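Local coordinates for protein DyP (Bjerkandera adusta, PDB 3VXJ) that probably oxidises dyes and phenolic compounds with peroxide, using a bound heme b as cofactor, at residues 202-207 / 359-364; 239-244 / 406-411; 291-296 / 315-320. One frame throughout, in Å; residues are numbered along the deposited sequence.

Contact 1: residues 202-207 / 359-364; sequences DGDTGT and YQSIIG
CG of Asp-204 stands anti to the backbone N (chi1 -175°), which puts it beside CB of Ser-361. Ile-362 has CG1 beside its own backbone N (chi1 -62°), on the side that faces the 202-207 loop. The contact joins an Asx turn to the residues just beyond strand 353-360. That strand belongs to the four-stranded antiparallel sheet of the C-terminal ferredoxin-like half of the DyP fold. The turn is closed by the amide of Gly-206, whose N lies 2.9 Å from Asp-204 OD1 in a nearly straight bond. The amide meets the oxygen from above the carboxylate plane, 57° out of it.

The meeting across the segments is van der Waals packing. CG of Asp-204 lies 4.0 Å from CB of Ser-361. Asp-204 OD1 and Ser-361 OG are 3.8 Å apart, and each has its bond to another group. The OG of Ser-361 is bonded to the carbonyl O of Gly-195. The other carboxylate oxygen of Asp-204, OD2, takes the N-H of Gly-200 and forms a salt bridge with Arg-208. With both oxygens engaged, the carboxylate has little freedom to turn.

Ile-362 is the apolar part of the contact. Its side chain crosses that of Thr-205 at about a right angle. The patch is small and near the surface, away from the heme. The CD1 methyl of Ile-362 sits 3.8 Å from Asp-204 OD1 and 3.5 Å from the hydroxyl OG1 of Thr-205.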
loop_
_atom_site.group_PDB
_atom_site.type_symbol
_atom_site.label_atom_id
_atom_site.label_comp_id
_atom_site.label_asym_id
_atom_site.label_seq_id
_atom_site.Cartn_x
_atom_site.Cartn_y
_atom_site.Cartn_z
ATOM N N ASP A 202 -15.627 16.512 -0.460
ATOM C CA ASP A 202 -14.920 17.678 -1.010
ATOM C C ASP A 202 -13.489 17.305 -1.385
ATOM O O ASP A 202 -12.769 16.707 -0.586
ATOM C CB ASP A 202 -14.928 18.841 -0.011
ATOM C CG ASP A 202 -14.420 20.143 -0.613
ATOM O OD1 ASP A 202 -14.790 20.475 -1.761
ATOM O OD2 ASP A 202 -13.666 20.850 0.087
ATOM N N GLY A 203 -13.088 17.660 -2.603
ATOM C CA GLY A 203 -11.770 17.301 -3.112
ATOM C C GLY A 203 -11.824 16.216 -4.172
ATOM O O GLY A 203 -10.914 16.103 -4.991
ATOM N N ASP A 204 -12.885 15.413 -4.159
ATOM C CA ASP A 204 -13.099 14.428 -5.211
ATOM C C ASP A 204 -13.651 15.157 -6.433
ATOM O O ASP A 204 -14.537 16.006 -6.311
ATOM C CB ASP A 204 -14.079 13.366 -4.723
ATOM C CG ASP A 204 -14.278 12.233 -5.718
ATOM O OD1 ASP A 204 -13.552 12.143 -6.727
ATOM O OD2 ASP A 204 -15.204 11.439 -5.486
ATOM N N THR A 205 -13.109 14.854 -7.609
ATOM C CA THR A 205 -13.615 15.445 -8.850
ATOM C C THR A 205 -14.312 14.439 -9.765
ATOM O O THR A 205 -14.785 14.806 -10.839
ATOM C CB THR A 205 -12.504 16.128 -9.649
ATOM O OG1 THR A 205 -11.471 15.173 -9.935
ATOM C CG2 THR A 205 -11.930 17.303 -8.862
ATOM N N GLY A 206 -14.373 13.178 -9.350
ATOM C CA GLY A 206 -14.999 12.133 -10.166
ATOM C C GLY A 206 -16.512 12.198 -10.090
ATOM O O GLY A 206 -17.075 12.647 -9.094
ATOM N N THR A 207 -17.175 11.724 -11.135
ATOM C CA THR A 207 -18.630 11.770 -11.198
ATOM C C THR A 207 -19.211 10.548 -10.491
ATOM O O THR A 207 -19.164 9.437 -11.035
ATOM C CB THR A 207 -19.090 11.829 -12.666
ATOM O OG1 THR A 207 -18.513 12.987 -13.278
ATOM C CG2 THR A 207 -20.602 11.911 -12.769
ATOM N N TYR A 359 -5.708 3.089 -0.762
ATOM C CA TYR A 359 -7.036 3.682 -0.931
ATOM C C TYR A 359 -6.957 5.125 -1.404
ATOM O O TYR A 359 -6.157 5.925 -0.900
ATOM C CB TYR A 359 -7.807 3.693 0.387
ATOM C CG TYR A 359 -8.102 2.336 0.976
ATOM C CD1 TYR A 359 -9.097 1.521 0.443
ATOM C CD2 TYR A 359 -7.393 1.874 2.089
ATOM C CE1 TYR A 359 -9.388 0.288 0.997
ATOM C CE2 TYR A 359 -7.684 0.627 2.663
ATOM C CZ TYR A 359 -8.672 -0.156 2.098
ATOM O OH TYR A 359 -8.964 -1.393 2.644
ATOM N N GLN A 360 -7.846 5.462 -2.335
ATOM C CA GLN A 360 -7.951 6.820 -2.885
ATOM C C GLN A 360 -9.301 6.930 -3.575
ATOM O O GLN A 360 -9.894 5.921 -3.955
ATOM C CB GLN A 360 -6.831 7.093 -3.902
ATOM C CG GLN A 360 -6.770 6.074 -5.049
ATOM C CD GLN A 360 -5.927 4.855 -4.709
ATOM O OE1 GLN A 360 -4.720 4.961 -4.509
ATOM N NE2 GLN A 360 -6.560 3.679 -4.655
ATOM N N SER A 361 -9.786 8.156 -3.745
ATOM C CA SER A 361 -11.026 8.363 -4.484
ATOM C C SER A 361 -10.848 8.169 -5.993
ATOM O O SER A 361 -11.796 7.777 -6.670
ATOM C CB SER A 361 -11.591 9.752 -4.200
ATOM O OG SER A 361 -10.666 10.722 -4.659
ATOM N N ILE A 362 -9.652 8.463 -6.508
ATOM C CA ILE A 362 -9.393 8.408 -7.949
ATOM C C ILE A 362 -8.163 7.546 -8.122
ATOM O O ILE A 362 -7.055 7.950 -7.759
ATOM C CB ILE A 362 -9.178 9.817 -8.562
ATOM C CG1 ILE A 362 -10.440 10.668 -8.402
ATOM C CG2 ILE A 362 -8.792 9.721 -10.055
ATOM C CD1 ILE A 362 -10.216 12.176 -8.581
ATOM N N ILE A 363 -8.370 6.329 -8.626
ATOM C CA ILE A 363 -7.267 5.375 -8.782
ATOM C C ILE A 363 -6.117 6.009 -9.565
ATOM O O ILE A 363 -4.947 5.885 -9.185
ATOM C CB ILE A 363 -7.748 4.060 -9.439
ATOM C CG1 ILE A 363 -8.697 3.326 -8.485
ATOM C CG2 ILE A 363 -6.556 3.162 -9.802
ATOM C CD1 ILE A 363 -9.366 2.095 -9.098
ATOM N N GLY A 364 -6.464 6.719 -10.633
ATOM C CA GLY A 364 -5.479 7.351 -11.504
ATOM C C GLY A 364 -4.637 8.439 -10.864
ATOM O O GLY A 364 -3.590 8.797 -11.392
#

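Contact 2: residues 239-244 / 406-411; sequences IPANSA and DPLNQN
The Ile-239 and Asp-406 side chains run antiparallel alongside each other. The CG2 branch of Ile-239 does the touching, 3.9 Å from Asp-406 OD1. CG of Asp-406 stands anti to its backbone N (chi1 -174°), beside this methyl. The same methyl lies 4.3 Å from CD of Pro-407. At Pro-240 the ring crosses the Asp-406 side chain at about a right angle, with CD facing OD2.

Ala-241 is joined to the other loop through water. One water bonds both the carbonyl O of Ala-241, at 2.7 Å, and OD1 of Asp-406, at 2.9 Å. The same OD1 accepts the amide of Leu-408 and so closes an Asx turn. The same residues form a type I beta turn from Asp-406 to Asn-409, with Asn-409 N bonded to Asp-406 O. Leu-408, at the third position of the turn, points toward the first segment. Its CD1 packs 3.8 Å from the CB of Ala-241.

At Asn-242, CB rests against CG of Pro-407. The amide turns from the 406-411 loop: ND2 bonds the carbonyl O of Thr-275, and OD1 accepts the N-H of Ala-244 in a second Asx turn. Ser-243 ends the contact, with its backbone N 4.0 Å from the CD2 methyl of Leu-408.

Strand 241-242 pairs antiparallel with strand 245-246. The 406-411 loop lies beside this hairpin. Helix 249-261 packs against both segments: Phe-255 touches Ile-239, Asn-242 and Pro-407.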
loop_
_atom_site.group_PDB
_atom_site.type_symbol
_atom_site.label_atom_id
_atom_site.label_comp_id
_atom_site.label_asym_id
_atom_site.label_seq_id
_atom_site.Cartn_x
_atom_site.Cartn_y
_atom_site.Cartn_z
ATOM N N ILE A 239 27.948 1.120 -0.397
ATOM C CA ILE A 239 28.515 2.450 -0.589
ATOM C C ILE A 239 29.810 2.554 0.221
ATOM O O ILE A 239 29.801 2.268 1.415
ATOM C CB ILE A 239 27.486 3.535 -0.213
ATOM C CG1 ILE A 239 26.310 3.469 -1.194
ATOM C CG2 ILE A 239 28.126 4.916 -0.203
ATOM C CD1 ILE A 239 25.114 4.272 -0.825
ATOM N N PRO A 240 30.930 2.922 -0.433
ATOM C CA PRO A 240 32.209 2.897 0.296
ATOM C C PRO A 240 32.349 3.951 1.393
ATOM O O PRO A 240 33.045 3.705 2.366
ATOM C CB PRO A 240 33.265 3.138 -0.796
ATOM C CG PRO A 240 32.552 3.691 -1.937
ATOM C CD PRO A 240 31.116 3.232 -1.862
ATOM N N ALA A 241 31.706 5.107 1.233
ATOM C CA ALA A 241 31.856 6.226 2.167
ATOM C C ALA A 241 30.684 7.177 2.021
ATOM O O ALA A 241 30.048 7.236 0.969
ATOM C CB ALA A 241 33.152 6.980 1.900
ATOM N N ASN A 242 30.406 7.928 3.075
ATOM C CA ASN A 242 29.524 9.064 2.928
ATOM C C ASN A 242 30.186 10.274 3.561
ATOM O O ASN A 242 31.368 10.210 3.901
ATOM C CB ASN A 242 28.096 8.768 3.422
ATOM C CG ASN A 242 28.010 8.481 4.904
ATOM O OD1 ASN A 242 28.808 8.969 5.714
ATOM N ND2 ASN A 242 26.991 7.711 5.279
ATOM N N SER A 243 29.444 11.369 3.711
ATOM C CA SER A 243 30.025 12.620 4.199
ATOM C C SER A 243 30.735 12.463 5.535
ATOM O O SER A 243 31.735 13.130 5.788
ATOM C CB SER A 243 28.949 13.703 4.328
ATOM O OG SER A 243 28.345 14.004 3.079
ATOM N N ALA A 244 30.208 11.583 6.383
ATOM C CA ALA A 244 30.709 11.411 7.738
ATOM C C ALA A 244 32.008 10.609 7.806
ATOM O O ALA A 244 32.741 10.695 8.787
ATOM C CB ALA A 244 29.644 10.773 8.606
ATOM N N ASP A 406 24.820 6.843 -4.547
ATOM C CA ASP A 406 26.045 7.153 -3.823
ATOM C C ASP A 406 26.162 8.669 -3.683
ATOM O O ASP A 406 26.404 9.371 -4.670
ATOM C CB ASP A 406 27.266 6.570 -4.548
ATOM C CG ASP A 406 28.554 6.734 -3.765
ATOM O OD1 ASP A 406 28.620 7.624 -2.900
ATOM O OD2 ASP A 406 29.513 5.982 -4.026
ATOM N N PRO A 407 26.010 9.179 -2.449
ATOM C CA PRO A 407 26.020 10.633 -2.267
ATOM C C PRO A 407 27.338 11.302 -2.651
ATOM O O PRO A 407 27.352 12.502 -2.903
ATOM C CB PRO A 407 25.760 10.795 -0.768
ATOM C CG PRO A 407 26.311 9.529 -0.151
ATOM C CD PRO A 407 25.962 8.460 -1.162
ATOM N N LEU A 408 28.427 10.532 -2.696
ATOM C CA LEU A 408 29.745 11.084 -3.033
ATOM C C LEU A 408 30.095 10.863 -4.502
ATOM O O LEU A 408 31.133 11.324 -4.967
ATOM C CB LEU A 408 30.847 10.519 -2.115
ATOM C CG LEU A 408 30.629 10.635 -0.597
ATOM C CD1 LEU A 408 31.864 10.166 0.170
ATOM C CD2 LEU A 408 30.241 12.056 -0.175
ATOM N N ASN A 409 29.226 10.152 -5.217
ATOM C CA ASN A 409 29.388 9.924 -6.657
ATOM C C ASN A 409 28.015 9.910 -7.316
ATOM O O ASN A 409 27.543 8.869 -7.777
ATOM C CB ASN A 409 30.110 8.592 -6.935
ATOM C CG ASN A 409 31.482 8.509 -6.294
ATOM O OD1 ASN A 409 31.661 7.843 -5.271
ATOM N ND2 ASN A 409 32.456 9.178 -6.893
ATOM N N GLN A 410 27.367 11.069 -7.340
ATOM C CA GLN A 410 25.941 11.133 -7.675
ATOM C C GLN A 410 25.624 10.819 -9.128
ATOM O O GLN A 410 24.520 10.384 -9.449
ATOM C CB GLN A 410 25.352 12.481 -7.260
ATOM C CG GLN A 410 25.406 12.661 -5.743
ATOM C CD GLN A 410 24.892 14.009 -5.258
ATOM O OE1 GLN A 410 24.083 14.673 -5.920
ATOM N NE2 GLN A 410 25.347 14.408 -4.078
ATOM N N ASN A 411 26.607 11.013 -10.002
ATOM C CA ASN A 411 26.432 10.652 -11.407
ATOM C C ASN A 411 26.545 9.159 -11.688
ATOM O O ASN A 411 26.240 8.718 -12.794
ATOM C CB ASN A 411 27.382 11.440 -12.308
ATOM C CG ASN A 411 26.805 12.774 -12.729
ATOM O OD1 ASN A 411 25.598 12.904 -12.974
ATOM N ND2 ASN A 411 27.664 13.774 -12.831
HETATM O O HOH W 1 31.055 6.755 -1.521
#

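Contact 3: residues 291-296 / 315-320; sequences FDYSDT and RQDLGG. With 3DM (2,6-dimethoxyphenol), chain D; HEM (protoporphyrin IX containing Fe), chain B.
The guanidinium of Arg-315 lies flat over one face of the Phe-291 ring, with planes 9° apart. This cation-pi stack belongs to the heme pocket, on the propionate side. The Arg-315 chain is extended as far as NE (chi3 -172°), which brings NE within reach of a water. NH2 gives a nearly straight bond of 2.9 Å to the propionate oxygen O1D, which lies in the guanidinium plane. NH2 also bonds OD1 of Asn-289. NH1 donates to the carbonyl O of Phe-291, also at 2.9 Å. NE donates to that water, which in turn bonds heme O1D and the hydroxyl OH of Tyr-293.

An alanine in place of Arg-315 would probably leave heme O1D and the carbonyl O of Phe-291 without these donors and open a gap over the Phe-291 ring.

The backbones are tied as well: Gln-316 N bonds Asp-292 O at 3.0 Å. Asp-292 OD1 accepts from Ser-294 N, which makes an Asx turn, and also from Ser-294 OG. Asp-317 has its own partners in Arg-310 and Lys-384. The 2,6-dimethoxyphenol rests against both segments. Its methyl C8 is 3.3 Å from Phe-291 O, and its ring carbon C3 is 3.4 Å from Arg-315 CA.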
loop_
_atom_site.group_PDB
_atom_site.type_symbol
_atom_site.label_atom_id
_atom_site.label_comp_id
_atom_site.label_asym_id
_atom_site.label_seq_id
_atom_site.Cartn_x
_atom_site.Cartn_y
_atom_site.Cartn_z
ATOM N N PHE A 291 9.758 16.552 7.271
ATOM C CA PHE A 291 10.736 16.892 6.243
ATOM C C PHE A 291 9.972 17.025 4.940
ATOM O O PHE A 291 8.865 16.477 4.802
ATOM C CB PHE A 291 11.817 15.806 6.110
ATOM C CG PHE A 291 11.287 14.470 5.639
ATOM C CD1 PHE A 291 11.300 14.129 4.285
ATOM C CD2 PHE A 291 10.735 13.575 6.544
ATOM C CE1 PHE A 291 10.790 12.904 3.849
ATOM C CE2 PHE A 291 10.218 12.341 6.113
ATOM C CZ PHE A 291 10.252 12.017 4.764
ATOM N N ASP A 292 10.548 17.734 3.979
ATOM C CA ASP A 292 9.849 17.955 2.715
ATOM C C ASP A 292 10.758 18.014 1.486
ATOM O O ASP A 292 10.299 18.384 0.415
ATOM C CB ASP A 292 8.958 19.209 2.787
ATOM C CG ASP A 292 9.747 20.491 3.045
ATOM O OD1 ASP A 292 10.995 20.446 3.077
ATOM O OD2 ASP A 292 9.109 21.553 3.215
ATOM N N TYR A 293 12.030 17.646 1.655
ATOM C CA TYR A 293 13.074 17.731 0.615
ATOM C C TYR A 293 13.490 19.161 0.256
ATOM O O TYR A 293 14.324 19.340 -0.627
ATOM C CB TYR A 293 12.744 16.904 -0.662
ATOM C CG TYR A 293 12.265 15.507 -0.358
ATOM C CD1 TYR A 293 13.091 14.610 0.314
ATOM C CD2 TYR A 293 10.979 15.085 -0.720
ATOM C CE1 TYR A 293 12.654 13.338 0.627
ATOM C CE2 TYR A 293 10.531 13.805 -0.413
ATOM C CZ TYR A 293 11.382 12.940 0.264
ATOM O OH TYR A 293 10.980 11.669 0.608
ATOM N N SER A 294 12.953 20.174 0.948
ATOM C CA SER A 294 13.312 21.569 0.632
ATOM C C SER A 294 14.792 21.860 0.864
ATOM O O SER A 294 15.333 22.811 0.300
ATOM C CB SER A 294 12.449 22.576 1.392
ATOM O OG SER A 294 12.697 22.510 2.773
ATOM N N ASP A 295 15.448 21.024 1.669
ATOM C CA ASP A 295 16.887 21.135 1.901
ATOM C C ASP A 295 17.743 20.329 0.909
ATOM O O ASP A 295 18.960 20.222 1.087
ATOM C CB ASP A 295 17.219 20.710 3.340
ATOM C CG ASP A 295 16.951 19.224 3.608
ATOM O OD1 ASP A 295 16.471 18.519 2.697
ATOM O OD2 ASP A 295 17.229 18.767 4.743
ATOM N N THR A 296 17.107 19.731 -0.099
ATOM C CA THR A 296 17.806 18.858 -1.038
ATOM C C THR A 296 17.099 18.813 -2.404
ATOM O O THR A 296 17.069 17.783 -3.085
ATOM C CB THR A 296 18.046 17.429 -0.420
ATOM O OG1 THR A 296 18.932 16.662 -1.250
ATOM C CG2 THR A 296 16.735 16.669 -0.187
ATOM N N ARG A 315 6.616 15.537 -2.120
ATOM C CA ARG A 315 6.661 16.690 -1.207
ATOM C C ARG A 315 7.065 17.960 -1.978
ATOM O O ARG A 315 6.430 18.270 -2.995
ATOM C CB ARG A 315 7.519 16.389 0.042
ATOM C CG ARG A 315 7.043 15.142 0.763
ATOM C CD ARG A 315 7.774 14.866 2.072
ATOM N NE ARG A 315 7.374 13.545 2.569
ATOM C CZ ARG A 315 7.121 13.219 3.834
ATOM N NH1 ARG A 315 7.238 14.108 4.813
ATOM N NH2 ARG A 315 6.735 11.986 4.113
ATOM N N GLN A 316 8.086 18.693 -1.528
ATOM C CA GLN A 316 8.439 19.974 -2.154
ATOM C C GLN A 316 9.022 19.852 -3.564
ATOM O O GLN A 316 9.152 20.858 -4.260
ATOM C CB GLN A 316 9.369 20.798 -1.243
ATOM C CG GLN A 316 9.592 22.262 -1.664
ATOM C CD GLN A 316 8.338 23.121 -1.581
ATOM O OE1 GLN A 316 7.403 22.814 -0.837
ATOM N NE2 GLN A 316 8.324 24.210 -2.338
ATOM N N ASP A 317 9.343 18.640 -4.018
ATOM C CA ASP A 317 9.704 18.481 -5.438
ATOM C C ASP A 317 8.563 18.946 -6.359
ATOM O O ASP A 317 8.804 19.301 -7.517
ATOM C CB ASP A 317 10.064 17.032 -5.789
ATOM C CG ASP A 317 11.406 16.587 -5.228
ATOM O OD1 ASP A 317 12.305 17.417 -4.971
ATOM O OD2 ASP A 317 11.553 15.353 -5.079
ATOM N N LEU A 318 7.331 18.954 -5.847
ATOM C CA LEU A 318 6.183 19.438 -6.630
ATOM C C LEU A 318 6.035 20.962 -6.609
ATOM O O LEU A 318 5.241 21.511 -7.380
ATOM C CB LEU A 318 4.881 18.770 -6.173
ATOM C CG LEU A 318 4.786 17.258 -6.353
ATOM C CD1 LEU A 318 3.421 16.776 -5.900
ATOM C CD2 LEU A 318 5.044 16.849 -7.799
ATOM N N GLY A 319 6.790 21.629 -5.737
ATOM C CA GLY A 319 6.764 23.090 -5.641
ATOM C C GLY A 319 5.961 23.634 -4.475
ATOM O O GLY A 319 5.960 24.843 -4.223
ATOM N N GLY A 320 5.272 22.749 -3.767
ATOM C CA GLY A 320 4.452 23.118 -2.618
ATOM C C GLY A 320 3.466 22.002 -2.323
ATOM O O GLY A 320 3.500 20.957 -2.989
HETATM O O1 3DM D . 3.329 15.529 1.739
HETATM C C1 3DM D . 3.791 16.768 1.352
HETATM C C2 3DM D . 3.509 17.285 0.082
HETATM O O2 3DM D . 2.763 16.531 -0.788
HETATM C C7 3DM D . 2.800 16.885 -2.180
HETATM C C3 3DM D . 3.995 18.556 -0.256
HETATM C C4 3DM D . 4.773 19.284 0.649
HETATM C C5 3DM D . 5.046 18.771 1.913
HETATM C C6 3DM D . 4.558 17.510 2.258
HETATM O O3 3DM D . 4.797 16.949 3.481
HETATM C C8 3DM D . 5.838 17.550 4.297
HETATM C CHA HEM B . 6.238 4.353 1.879
HETATM C CHB HEM B . 7.795 -0.195 1.374
HETATM C CHC HEM B . 5.196 -0.685 -2.675
HETATM C CHD HEM B . 3.595 3.850 -2.175
HETATM C C1A HEM B . 6.911 3.179 2.075
HETATM C C2A HEM B . 7.863 2.926 3.133
HETATM C C3A HEM B . 8.301 1.663 2.982
HETATM C C4A HEM B . 7.616 1.083 1.850
HETATM C CMA HEM B . 9.324 0.915 3.858
HETATM C CAA HEM B . 8.320 3.971 4.176
HETATM C CBA HEM B . 7.466 4.046 5.443
HETATM C CGA HEM B . 6.114 4.688 5.237
HETATM O O1A HEM B . 6.022 5.915 5.021
HETATM O O2A HEM B . 5.095 3.947 5.326
HETATM C C1B HEM B . 7.218 -0.736 0.242
HETATM C C2B HEM B . 7.423 -2.081 -0.251
HETATM C C3B HEM B . 6.696 -2.219 -1.376
HETATM C C4B HEM B . 6.008 -0.966 -1.604
HETATM C CMB HEM B . 8.344 -3.119 0.426
HETATM C CAB HEM B . 6.547 -3.461 -2.280
HETATM C CBB HEM B . 6.757 -4.699 -1.826
HETATM C C1C HEM B . 4.576 0.516 -2.913
HETATM C C2C HEM B . 3.767 0.837 -4.074
HETATM C C3C HEM B . 3.335 2.101 -3.944
HETATM C C4C HEM B . 3.856 2.605 -2.691
HETATM C CMC HEM B . 3.474 -0.148 -5.222
HETATM C CAC HEM B . 2.431 2.927 -4.895
HETATM C CBC HEM B . 2.526 2.821 -6.228
HETATM C C1D HEM B . 4.107 4.362 -1.011
HETATM C C2D HEM B . 3.717 5.636 -0.460
HETATM C C3D HEM B . 4.540 5.796 0.780
HETATM C C4D HEM B . 5.345 4.604 0.873
HETATM C CMD HEM B . 2.703 6.663 -0.990
HETATM C CAD HEM B . 4.496 7.022 1.704
HETATM C CBD HEM B . 5.379 8.097 1.078
HETATM C CGD HEM B . 5.368 9.365 1.888
HETATM O O1D HEM B . 6.480 9.864 2.211
HETATM O O2D HEM B . 4.273 9.881 2.207
HETATM N NA HEM B . 6.806 2.048 1.305
HETATM N NB HEM B . 6.371 -0.061 -0.627
HETATM N NC HEM B . 4.636 1.634 -2.113
HETATM N ND HEM B . 5.050 3.757 -0.183
HETATM FE FE HEM B . 5.771 1.860 -0.447
HETATM O O HOH W 2 8.278 11.483 0.732
HETATM O O HOH W 3 4.276 1.231 0.711
#

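In the fold
All three contacts involve the C-terminal half of the chain, but none touches another. Contact 3 is the one at the heme. Its two segments lie before and after helix 308-312 in the sequence, a helix that begins with the axial ligand His-308, and they also line part of a 2,6-dimethoxyphenol site. Contact 2 lies further out, with its nearest atoms about 7 Å from contact 3 and its centre about 21 Å away. Contact 1 is about 24 Å from contact 3 between centres, and the Ile-362 side chain is about 14 Å from the heme. Contacts 1 and 2 are about 40 Å apart between centres. Their segments alternate along the chain, and both enclose the 291-320 region in sequence.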